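Local structure of N-acetyltransferase family protein (Bacillus anthracis, 3LNB) at residues A[38-42]-A[43-47]; A[60-63]-A[64-68]; A[86-90]-A[91-95]. The protein transfers an acetyl group from acetyl-coenzyme A to arylamines, as arylamine N-acetyltransferases do, and inactivates the drug sulfamethoxazole. The protein carries 1 engineered substitution. All blocks are in the same frame, centred on the assembly; numbering follows the deposited sequence.

Interaction 1: residues A[38-42]-A[43-47]; sequences EFFKR and LKIPA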
loop_
_atom_site.group_PDB
_atom_site.type_symbol
_atom_site.label_atom_id
_atom_site.label_comp_id
_atom_site.label_asym_id
_atom_site.label_seq_id
_atom_site.Cartn_x
_atom_site.Cartn_y
_atom_site.Cartn_z
ATOM N N GLU A 38 -19.100 2.957 2.336
ATOM C CA GLU A 38 -18.557 1.908 1.477
ATOM C C GLU A 38 -17.254 1.363 2.038
ATOM O O GLU A 38 -16.964 0.169 1.925
ATOM C CB GLU A 38 -18.300 2.435 0.063
ATOM C CG GLU A 38 -19.543 2.810 -0.735
ATOM C CD GLU A 38 -20.484 1.633 -0.959
ATOM O OE1 GLU A 38 -20.007 0.517 -1.251
ATOM O OE2 GLU A 38 -21.711 1.831 -0.857
ATOM N N PHE A 39 -16.462 2.247 2.632
ATOM C CA PHE A 39 -15.182 1.844 3.197
ATOM C C PHE A 39 -15.411 0.802 4.291
ATOM O O PHE A 39 -14.816 -0.273 4.263
ATOM C CB PHE A 39 -14.450 3.061 3.775
ATOM C CG PHE A 39 -12.988 2.829 4.011
ATOM C CD1 PHE A 39 -12.081 2.925 2.963
ATOM C CD2 PHE A 39 -12.520 2.488 5.275
ATOM C CE1 PHE A 39 -10.726 2.685 3.169
ATOM C CE2 PHE A 39 -11.170 2.247 5.493
ATOM C CZ PHE A 39 -10.270 2.344 4.441
ATOM N N PHE A 40 -16.279 1.137 5.247
ATOM C CA PHE A 40 -16.610 0.245 6.359
ATOM C C PHE A 40 -17.095 -1.120 5.871
ATOM O O PHE A 40 -16.701 -2.157 6.404
ATOM C CB PHE A 40 -17.698 0.879 7.236
ATOM C CG PHE A 40 -17.207 2.006 8.100
ATOM C CD1 PHE A 40 -17.878 3.223 8.116
ATOM C CD2 PHE A 40 -16.091 1.845 8.913
ATOM C CE1 PHE A 40 -17.448 4.265 8.928
ATOM C CE2 PHE A 40 -15.652 2.883 9.732
ATOM C CZ PHE A 40 -16.333 4.097 9.737
ATOM N N LYS A 41 -17.957 -1.106 4.857
ATOM C CA LYS A 41 -18.505 -2.336 4.289
ATOM C C LYS A 41 -17.412 -3.218 3.684
ATOM O O LYS A 41 -17.321 -4.412 3.988
ATOM C CB LYS A 41 -19.539 -1.994 3.213
ATOM C CG LYS A 41 -20.116 -3.205 2.491
ATOM C CD LYS A 41 -21.036 -2.793 1.346
ATOM C CE LYS A 41 -21.609 -4.014 0.626
ATOM N NZ LYS A 41 -22.499 -3.616 -0.502
ATOM N N ARG A 42 -16.582 -2.630 2.830
ATOM C CA ARG A 42 -15.509 -3.374 2.180
ATOM C C ARG A 42 -14.541 -3.993 3.180
ATOM O O ARG A 42 -14.173 -5.159 3.053
ATOM C CB ARG A 42 -14.729 -2.460 1.234
ATOM C CG ARG A 42 -13.555 -3.120 0.508
ATOM C CD ARG A 42 -14.004 -4.002 -0.655
ATOM N NE ARG A 42 -12.893 -4.278 -1.565
ATOM C CZ ARG A 42 -12.305 -5.467 -1.711
ATOM N NH1 ARG A 42 -11.300 -5.607 -2.566
ATOM N NH2 ARG A 42 -12.726 -6.516 -1.018
ATOM N N LEU A 43 -14.125 -3.206 4.170
ATOM C CA LEU A 43 -13.170 -3.690 5.161
ATOM C C LEU A 43 -13.816 -4.436 6.320
ATOM O O LEU A 43 -13.153 -4.755 7.308
ATOM C CB LEU A 43 -12.310 -2.533 5.683
ATOM C CG LEU A 43 -11.337 -1.898 4.675
ATOM C CD1 LEU A 43 -10.346 -2.946 4.197
ATOM C CD2 LEU A 43 -12.101 -1.324 3.476
ATOM N N LYS A 44 -15.107 -4.721 6.185
ATOM C CA LYS A 44 -15.846 -5.460 7.207
ATOM C C LYS A 44 -15.677 -4.863 8.597
ATOM O O LYS A 44 -15.513 -5.596 9.580
ATOM C CB LYS A 44 -15.368 -6.908 7.248
ATOM C CG LYS A 44 -15.107 -7.511 5.892
ATOM C CD LYS A 44 -16.378 -7.815 5.136
ATOM C CE LYS A 44 -16.302 -9.225 4.564
ATOM N NZ LYS A 44 -14.990 -9.485 3.903
ATOM N N ILE A 45 -15.700 -3.539 8.676
ATOM C CA ILE A 45 -15.568 -2.853 9.947
ATOM C C ILE A 45 -16.870 -2.120 10.239
ATOM O O ILE A 45 -17.339 -1.320 9.432
ATOM C CB ILE A 45 -14.410 -1.832 9.919
ATOM C CG1 ILE A 45 -13.074 -2.569 9.828
ATOM C CG2 ILE A 45 -14.450 -0.963 11.170
ATOM C CD1 ILE A 45 -11.891 -1.653 9.620
ATOM N N PRO A 46 -17.477 -2.394 11.403
ATOM C CA PRO A 46 -18.731 -1.733 11.762
ATOM C C PRO A 46 -18.580 -0.224 11.675
ATOM O O PRO A 46 -17.558 0.326 12.086
ATOM C CB PRO A 46 -18.957 -2.194 13.199
ATOM C CG PRO A 46 -17.552 -2.318 13.720
ATOM C CD PRO A 46 -16.889 -3.064 12.578
ATOM N N ALA A 47 -19.586 0.441 11.127
ATOM C CA ALA A 47 -19.547 1.891 11.028
ATOM C C ALA A 47 -19.456 2.431 12.457
ATOM O O ALA A 47 -20.229 2.036 13.329
ATOM C CB ALA A 47 -20.802 2.400 10.339
#

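Interaction 2: residues A[60-63]-A[64-68]; sequences LNMG and MILPF. Engineered in segment 64-68: Phe68 (natural residue Tyr). With COA (coenzyme A), chain B.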
loop_
_atom_site.group_PDB
_atom_site.type_symbol
_atom_site.label_atom_id
_atom_site.label_comp_id
_atom_site.label_asym_id
_atom_site.label_seq_id
_atom_site.Cartn_x
_atom_site.Cartn_y
_atom_site.Cartn_z
ATOM N N LEU A 60 -4.851 -3.101 9.466
ATOM C CA LEU A 60 -4.878 -4.558 9.469
ATOM C C LEU A 60 -5.871 -5.112 8.448
ATOM O O LEU A 60 -5.523 -5.964 7.634
ATOM C CB LEU A 60 -5.235 -5.077 10.866
ATOM C CG LEU A 60 -5.647 -6.551 10.960
ATOM C CD1 LEU A 60 -4.501 -7.464 10.529
ATOM C CD2 LEU A 60 -6.063 -6.845 12.389
ATOM N N ASN A 61 -7.108 -4.628 8.496
ATOM C CA ASN A 61 -8.133 -5.105 7.578
ATOM C C ASN A 61 -7.800 -4.802 6.125
ATOM O O ASN A 61 -8.063 -5.624 5.246
ATOM C CB ASN A 61 -9.495 -4.522 7.960
ATOM C CG ASN A 61 -10.065 -5.156 9.225
ATOM O OD1 ASN A 61 -9.339 -5.423 10.185
ATOM N ND2 ASN A 61 -11.373 -5.388 9.233
ATOM N N MET A 62 -7.215 -3.631 5.871
ATOM C CA MET A 62 -6.833 -3.264 4.514
ATOM C C MET A 62 -5.826 -4.278 3.995
ATOM O O MET A 62 -5.948 -4.764 2.875
ATOM C CB MET A 62 -6.208 -1.861 4.471
ATOM C CG MET A 62 -7.206 -0.715 4.617
ATOM S SD MET A 62 -6.441 0.906 4.355
ATOM C CE MET A 62 -6.267 0.932 2.575
ATOM N N GLY A 63 -4.831 -4.599 4.816
ATOM C CA GLY A 63 -3.823 -5.557 4.400
ATOM C C GLY A 63 -4.382 -6.944 4.128
ATOM O O GLY A 63 -3.916 -7.649 3.236
ATOM N N MET A 64 -5.395 -7.327 4.896
ATOM C CA MET A 64 -6.026 -8.637 4.767
ATOM C C MET A 64 -7.081 -8.722 3.668
ATOM O O MET A 64 -7.407 -9.815 3.200
ATOM C CB MET A 64 -6.693 -9.020 6.096
ATOM C CG MET A 64 -5.749 -9.284 7.237
ATOM S SD MET A 64 -4.731 -10.717 6.905
ATOM C CE MET A 64 -5.907 -12.053 7.171
ATOM N N ILE A 65 -7.612 -7.577 3.254
ATOM C CA ILE A 65 -8.682 -7.556 2.257
ATOM C C ILE A 65 -8.388 -6.865 0.921
ATOM O O ILE A 65 -8.713 -7.398 -0.138
ATOM C CB ILE A 65 -9.953 -6.927 2.885
ATOM C CG1 ILE A 65 -10.423 -7.807 4.048
ATOM C CG2 ILE A 65 -11.045 -6.761 1.835
ATOM C CD1 ILE A 65 -11.487 -7.181 4.920
ATOM N N LEU A 66 -7.796 -5.680 0.966
ATOM C CA LEU A 66 -7.483 -4.946 -0.259
ATOM C C LEU A 66 -6.184 -5.448 -0.892
ATOM O O LEU A 66 -5.092 -5.144 -0.413
ATOM C CB LEU A 66 -7.373 -3.449 0.043
ATOM C CG LEU A 66 -8.656 -2.764 0.513
ATOM C CD1 LEU A 66 -8.370 -1.295 0.784
ATOM C CD2 LEU A 66 -9.749 -2.917 -0.549
ATOM N N PRO A 67 -6.287 -6.219 -1.987
ATOM C CA PRO A 67 -5.094 -6.747 -2.656
ATOM C C PRO A 67 -4.228 -5.653 -3.269
ATOM O O PRO A 67 -4.736 -4.636 -3.742
ATOM C CB PRO A 67 -5.668 -7.660 -3.738
ATOM C CG PRO A 67 -7.061 -7.972 -3.254
ATOM C CD PRO A 67 -7.506 -6.659 -2.681
ATOM N N PHE A 68 -2.918 -5.868 -3.239
ATOM C CA PHE A 68 -1.961 -4.946 -3.842
ATOM C C PHE A 68 -1.834 -5.503 -5.261
ATOM O O PHE A 68 -1.351 -6.621 -5.445
ATOM C CB PHE A 68 -0.611 -5.030 -3.114
ATOM C CG PHE A 68 0.495 -4.253 -3.774
ATOM C CD1 PHE A 68 0.699 -2.904 -3.474
ATOM C CD2 PHE A 68 1.340 -4.869 -4.699
ATOM C CE1 PHE A 68 1.725 -2.185 -4.082
ATOM C CE2 PHE A 68 2.369 -4.157 -5.315
ATOM C CZ PHE A 68 2.563 -2.811 -5.005
HETATM N N1A COA B . 6.140 -5.553 -9.696
HETATM C C2A COA B . 5.798 -6.663 -10.327
HETATM N N3A COA B . 6.190 -7.852 -9.904
HETATM C C4A COA B . 6.953 -7.965 -8.808
HETATM C C5A COA B . 7.336 -6.822 -8.121
HETATM C C6A COA B . 6.903 -5.589 -8.594
HETATM N N6A COA B . 7.230 -4.467 -7.958
HETATM N N7A COA B . 8.066 -7.207 -7.080
HETATM C C8A COA B . 8.139 -8.536 -7.105
HETATM N N9A COA B . 7.459 -9.004 -8.152
HETATM C C1B COA B . 7.217 -10.434 -8.455
HETATM C C2B COA B . 8.500 -11.243 -8.643
HETATM O O2B COA B . 9.008 -11.051 -9.966
HETATM C C3B COA B . 7.959 -12.662 -8.475
HETATM O O3B COA B . 7.532 -13.193 -9.732
HETATM P P3B COA B . 7.682 -14.773 -10.000
HETATM O O7A COA B . 7.223 -15.585 -8.851
HETATM O O8A COA B . 6.860 -15.087 -11.347
HETATM O O9A COA B . 9.240 -15.002 -10.333
HETATM C C4B COA B . 6.762 -12.480 -7.538
HETATM O O4B COA B . 6.641 -11.067 -7.302
HETATM C C5B COA B . 6.992 -13.177 -6.198
HETATM O O5B COA B . 8.126 -12.607 -5.542
HETATM P P1A COA B . 8.710 -13.306 -4.218
HETATM O O1A COA B . 9.814 -12.294 -3.630
HETATM O O2A COA B . 9.271 -14.644 -4.509
HETATM O O3A COA B . 7.483 -13.384 -3.178
HETATM P P2A COA B . 6.978 -12.149 -2.278
HETATM O O4A COA B . 7.794 -12.259 -0.896
HETATM O O5A COA B . 5.515 -12.231 -2.064
HETATM O O6A COA B . 7.450 -10.779 -2.979
HETATM C CBP COA B . 6.087 -8.745 -3.220
HETATM C CCP COA B . 6.586 -10.047 -3.855
HETATM C CDP COA B . 5.131 -9.069 -2.070
HETATM C CEP COA B . 5.349 -7.925 -4.280
HETATM C CAP COA B . 7.278 -7.936 -2.702
HETATM O OAP COA B . 8.189 -7.690 -3.776
HETATM C C9P COA B . 6.832 -6.590 -2.125
HETATM O O9P COA B . 6.240 -6.525 -1.049
HETATM N N8P COA B . 7.150 -5.536 -2.874
HETATM C C7P COA B . 6.834 -4.152 -2.492
HETATM C C6P COA B . 6.334 -3.366 -3.707
HETATM C C5P COA B . 6.387 -1.858 -3.450
HETATM O O5P COA B . 7.464 -1.265 -3.441
HETATM N N4P COA B . 5.215 -1.257 -3.264
HETATM C C3P COA B . 5.123 0.187 -3.001
HETATM C C2P COA B . 5.257 0.991 -4.296
HETATM S S1P COA B . 3.827 0.828 -5.427
HETATM O O HOH W 1 -3.032 -6.667 0.962
#

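Interaction 3: residues A[86-90]-A[91-95]; sequences LVEKL and LIQKR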
loop_
_atom_site.group_PDB
_atom_site.type_symbol
_atom_site.label_atom_id
_atom_site.label_comp_id
_atom_site.label_asym_id
_atom_site.label_seq_id
_atom_site.Cartn_x
_atom_site.Cartn_y
_atom_site.Cartn_z
ATOM N N LEU A 86 -11.708 5.915 -6.963
ATOM C CA LEU A 86 -11.136 5.017 -5.977
ATOM C C LEU A 86 -12.252 4.232 -5.294
ATOM O O LEU A 86 -12.148 3.021 -5.121
ATOM C CB LEU A 86 -10.325 5.811 -4.951
ATOM C CG LEU A 86 -9.022 6.379 -5.526
ATOM C CD1 LEU A 86 -8.402 7.343 -4.548
ATOM C CD2 LEU A 86 -8.070 5.243 -5.843
ATOM N N VAL A 87 -13.321 4.922 -4.909
ATOM C CA VAL A 87 -14.450 4.250 -4.269
ATOM C C VAL A 87 -15.040 3.216 -5.234
ATOM O O VAL A 87 -15.353 2.093 -4.842
ATOM C CB VAL A 87 -15.562 5.259 -3.864
ATOM C CG1 VAL A 87 -16.802 4.508 -3.373
ATOM C CG2 VAL A 87 -15.046 6.200 -2.770
ATOM N N GLU A 88 -15.176 3.596 -6.501
ATOM C CA GLU A 88 -15.737 2.691 -7.502
ATOM C C GLU A 88 -14.887 1.439 -7.696
ATOM O O GLU A 88 -15.392 0.320 -7.655
ATOM C CB GLU A 88 -15.872 3.399 -8.845
ATOM C CG GLU A 88 -16.668 2.603 -9.872
ATOM C CD GLU A 88 -18.078 2.315 -9.388
ATOM O OE1 GLU A 88 -18.701 3.239 -8.819
ATOM O OE2 GLU A 88 -18.566 1.178 -9.578
ATOM N N LYS A 89 -13.589 1.631 -7.901
ATOM C CA LYS A 89 -12.697 0.503 -8.133
ATOM C C LYS A 89 -12.408 -0.376 -6.919
ATOM O O LYS A 89 -12.753 -1.557 -6.920
ATOM C CB LYS A 89 -11.368 0.985 -8.730
ATOM C CG LYS A 89 -10.385 -0.135 -9.039
ATOM C CD LYS A 89 -9.057 0.396 -9.565
ATOM C CE LYS A 89 -8.047 -0.749 -9.727
ATOM N NZ LYS A 89 -6.683 -0.287 -10.100
ATOM N N LEU A 90 -11.784 0.197 -5.891
ATOM C CA LEU A 90 -11.408 -0.570 -4.706
ATOM C C LEU A 90 -12.498 -0.991 -3.737
ATOM O O LEU A 90 -12.343 -1.992 -3.035
ATOM C CB LEU A 90 -10.328 0.163 -3.915
ATOM C CG LEU A 90 -8.914 0.143 -4.490
ATOM C CD1 LEU A 90 -8.861 0.994 -5.732
ATOM C CD2 LEU A 90 -7.938 0.660 -3.447
ATOM N N LEU A 91 -13.586 -0.238 -3.670
ATOM C CA LEU A 91 -14.640 -0.607 -2.744
ATOM C C LEU A 91 -15.807 -1.306 -3.429
ATOM O O LEU A 91 -16.084 -2.469 -3.151
ATOM C CB LEU A 91 -15.131 0.629 -1.981
ATOM C CG LEU A 91 -14.025 1.408 -1.258
ATOM C CD1 LEU A 91 -14.629 2.544 -0.448
ATOM C CD2 LEU A 91 -13.238 0.473 -0.353
ATOM N N ILE A 92 -16.476 -0.604 -4.338
ATOM C CA ILE A 92 -17.627 -1.165 -5.036
ATOM C C ILE A 92 -17.342 -2.379 -5.926
ATOM O O ILE A 92 -18.022 -3.400 -5.816
ATOM C CB ILE A 92 -18.330 -0.069 -5.857
ATOM C CG1 ILE A 92 -18.884 0.994 -4.902
ATOM C CG2 ILE A 92 -19.447 -0.666 -6.714
ATOM C CD1 ILE A 92 -19.367 2.240 -5.598
ATOM N N GLN A 93 -16.342 -2.284 -6.798
ATOM C CA GLN A 93 -16.030 -3.396 -7.690
ATOM C C GLN A 93 -15.104 -4.405 -7.014
ATOM O O GLN A 93 -14.599 -5.332 -7.650
ATOM C CB GLN A 93 -15.410 -2.863 -8.987
ATOM C CG GLN A 93 -16.299 -1.825 -9.686
ATOM C CD GLN A 93 -15.644 -1.191 -10.906
ATOM O OE1 GLN A 93 -14.461 -0.862 -10.885
ATOM N NE2 GLN A 93 -16.424 -0.992 -11.968
ATOM N N LYS A 94 -14.895 -4.213 -5.716
ATOM C CA LYS A 94 -14.047 -5.094 -4.917
ATOM C C LYS A 94 -12.717 -5.465 -5.579
ATOM O O LYS A 94 -12.362 -6.642 -5.667
ATOM C CB LYS A 94 -14.812 -6.370 -4.544
ATOM C CG LYS A 94 -16.065 -6.131 -3.702
ATOM C CD LYS A 94 -16.789 -7.455 -3.418
ATOM C CE LYS A 94 -18.291 -7.255 -3.242
ATOM N NZ LYS A 94 -19.023 -8.566 -3.111
ATOM N N ARG A 95 -11.991 -4.451 -6.047
ATOM C CA ARG A 95 -10.684 -4.648 -6.666
ATOM C C ARG A 95 -9.621 -4.180 -5.667
ATOM O O ARG A 95 -9.938 -3.737 -4.557
ATOM C CB ARG A 95 -10.550 -3.819 -7.956
ATOM C CG ARG A 95 -11.398 -4.284 -9.152
ATOM C CD ARG A 95 -10.776 -5.487 -9.864
ATOM N NE ARG A 95 -9.378 -5.239 -10.230
ATOM C CZ ARG A 95 -8.979 -4.450 -11.222
ATOM N NH1 ARG A 95 -9.865 -3.819 -11.986
ATOM N NH2 ARG A 95 -7.682 -4.272 -11.437
#

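Interaction 1: residues A[38-42]-A[43-47]
Phe40 and Ile45 are joined across the end of helix 34-42 by a Schellman motif: Ile45 N donates to Phe40 O at 2.8 Å, while inside that turn Lys44 N reaches Lys41 O from above the carbonyl plane. Lys44, with its positive phi of 52°, is the C-prime residue that reverses the chain. One step earlier, the last regular helical bond runs almost straight from Leu43 N to Phe39 O. Leu43 also sets its CD2 methyl squarely over the centre of the Phe39 ring, 4.0 Å from the centroid, in a CH-pi contact. The Phe40 ring receives the returning chain in the same manner, for Ala47 CA sits over one face at 3.7 Å from the centroid. Phe40 has its CG anti to the carbonyl carbon (chi1 -74°), which swings the ring alongside the loop, where Phe40 CD2 meets Ile45 CG2 at 4.0 Å. Phe109 stacks on Phe39 and meets Phe40 edge-to-face, tying this helix end to helix 99-112. The chemistry is thus divided: backbone bonds from the turn give the carbonyls of Phe40 and Lys41 partners at the helix end, and two aromatic faces hold the aliphatic groups of the exit loop.

Interaction 2: residues A[60-63]-A[64-68]
Leu60 to Ile65 form the last turns of helix 55-65, and the backbone unwinds at Leu66, the first residue to leave helical geometry. Met64 N donates to Leu60 O at 3.1 Å, and the Ile65 N to Asn61 O bond is weak because it is strongly bent. Met62 O is gripped twice: Leu66 N lies 2.8 Å from it and tilted a little from the carbonyl plane, whereas Ile65 N approaches Met62 O from well above that plane. A water then bridges the end of the helix, donating to Gly63 O and to Leu66 O. Among the side chains, Leu60 and Met64 run alongside each other in the same direction, with Leu60 CD1 4.0 Å from Met64 CG. Met62 keeps an extended chi2 and bends at chi3 (76°), which brings its terminal methyl CE to 3.5 Å from Leu66 CD1; Leu106 and Leu102 of helix 99-112 pack against these two residues. The helix here delivers the chain into the short strand 68-69, an outermost strand of the five-stranded antiparallel sheet, and thereby into the coenzyme A pocket. Phe68, an engineered residue in place of the natural tyrosine, pairs through its backbone with Cys253. Its CG stands anti to the backbone N (chi1 172°), and the ring end comes up to the pantetheine arm: Phe68 CZ lies 3.5 Å from N4P of coenzyme A, while the thiol sulfur S1P sits at the ring edge, in its plane.

Interaction 3: residues A[86-90]-A[91-95]
Lys89 extends fully from a CG anti to its own nitrogen (chi1 -179°), and Arg95 folds back through bends at chi2 and chi3, so that the lysine's CE lies over one face of the guanidinium, towards its rim. Lys89 CE is 3.9 Å from Arg95 NH2, and nearer the backbone Lys89 CG touches Arg95 CB. The two charged ends come within 4.3 Å, Lys89 NZ to Arg95 NH2, but acidic residues surround them: Asp72 forms salt bridges with both, Glu101 with the lysine and Glu69 with the arginine. These carboxylates hold the two cationic ends side by side, with Asp72 shared between them. On another flank Glu88, bent at chi2 (59°), brings OE1 to 3.4 Å from Ile92 CD1, and its carboxylate stands almost perpendicular to the amide of Gln93. The valine methyl Val87 CG1 meets both Leu91 CD1 and Ile92 CD1 at 4.1 Å. Beneath these side chains the backbone widens. Val87 O accepts from Leu91 N, above the carbonyl plane, and more directly from Ile92 N at 3.0 Å. Gln93 N likewise reaches back five residues to Glu88 O. Arg95 N spans six to Lys89 O at 3.1 Å as the chain leaves the helix towards helix 99-112. The two i to i+5 bonds, to Val87 O and Glu88 O, identify a pi-type turn, here at the C-terminal end of helix 83-92.

Arg42 links interaction 1 to interaction 3: its NE lies 2.8 Å from Leu90 O and its NH1 3.1 Å from Arg95 O, so an arginine near one helix end binds carbonyls at the end of another. Interaction 1 meets interaction 2 through Leu43 O and Asn61 ND2, 2.7 Å apart. Interactions 2 and 3 touch by packing, with Leu66 CD2 3.7 Å from Leu90 O. The three centres are 12 to 13 Å from one another, three helix ends gathered together. Residues 64-68 lead directly to coenzyme A, whereas the Lys89 side chain remains about 12 Å from it. Beyond 91-95 the chain reaches Cys99, probably catalytic with His138 and Asp153, as in the family.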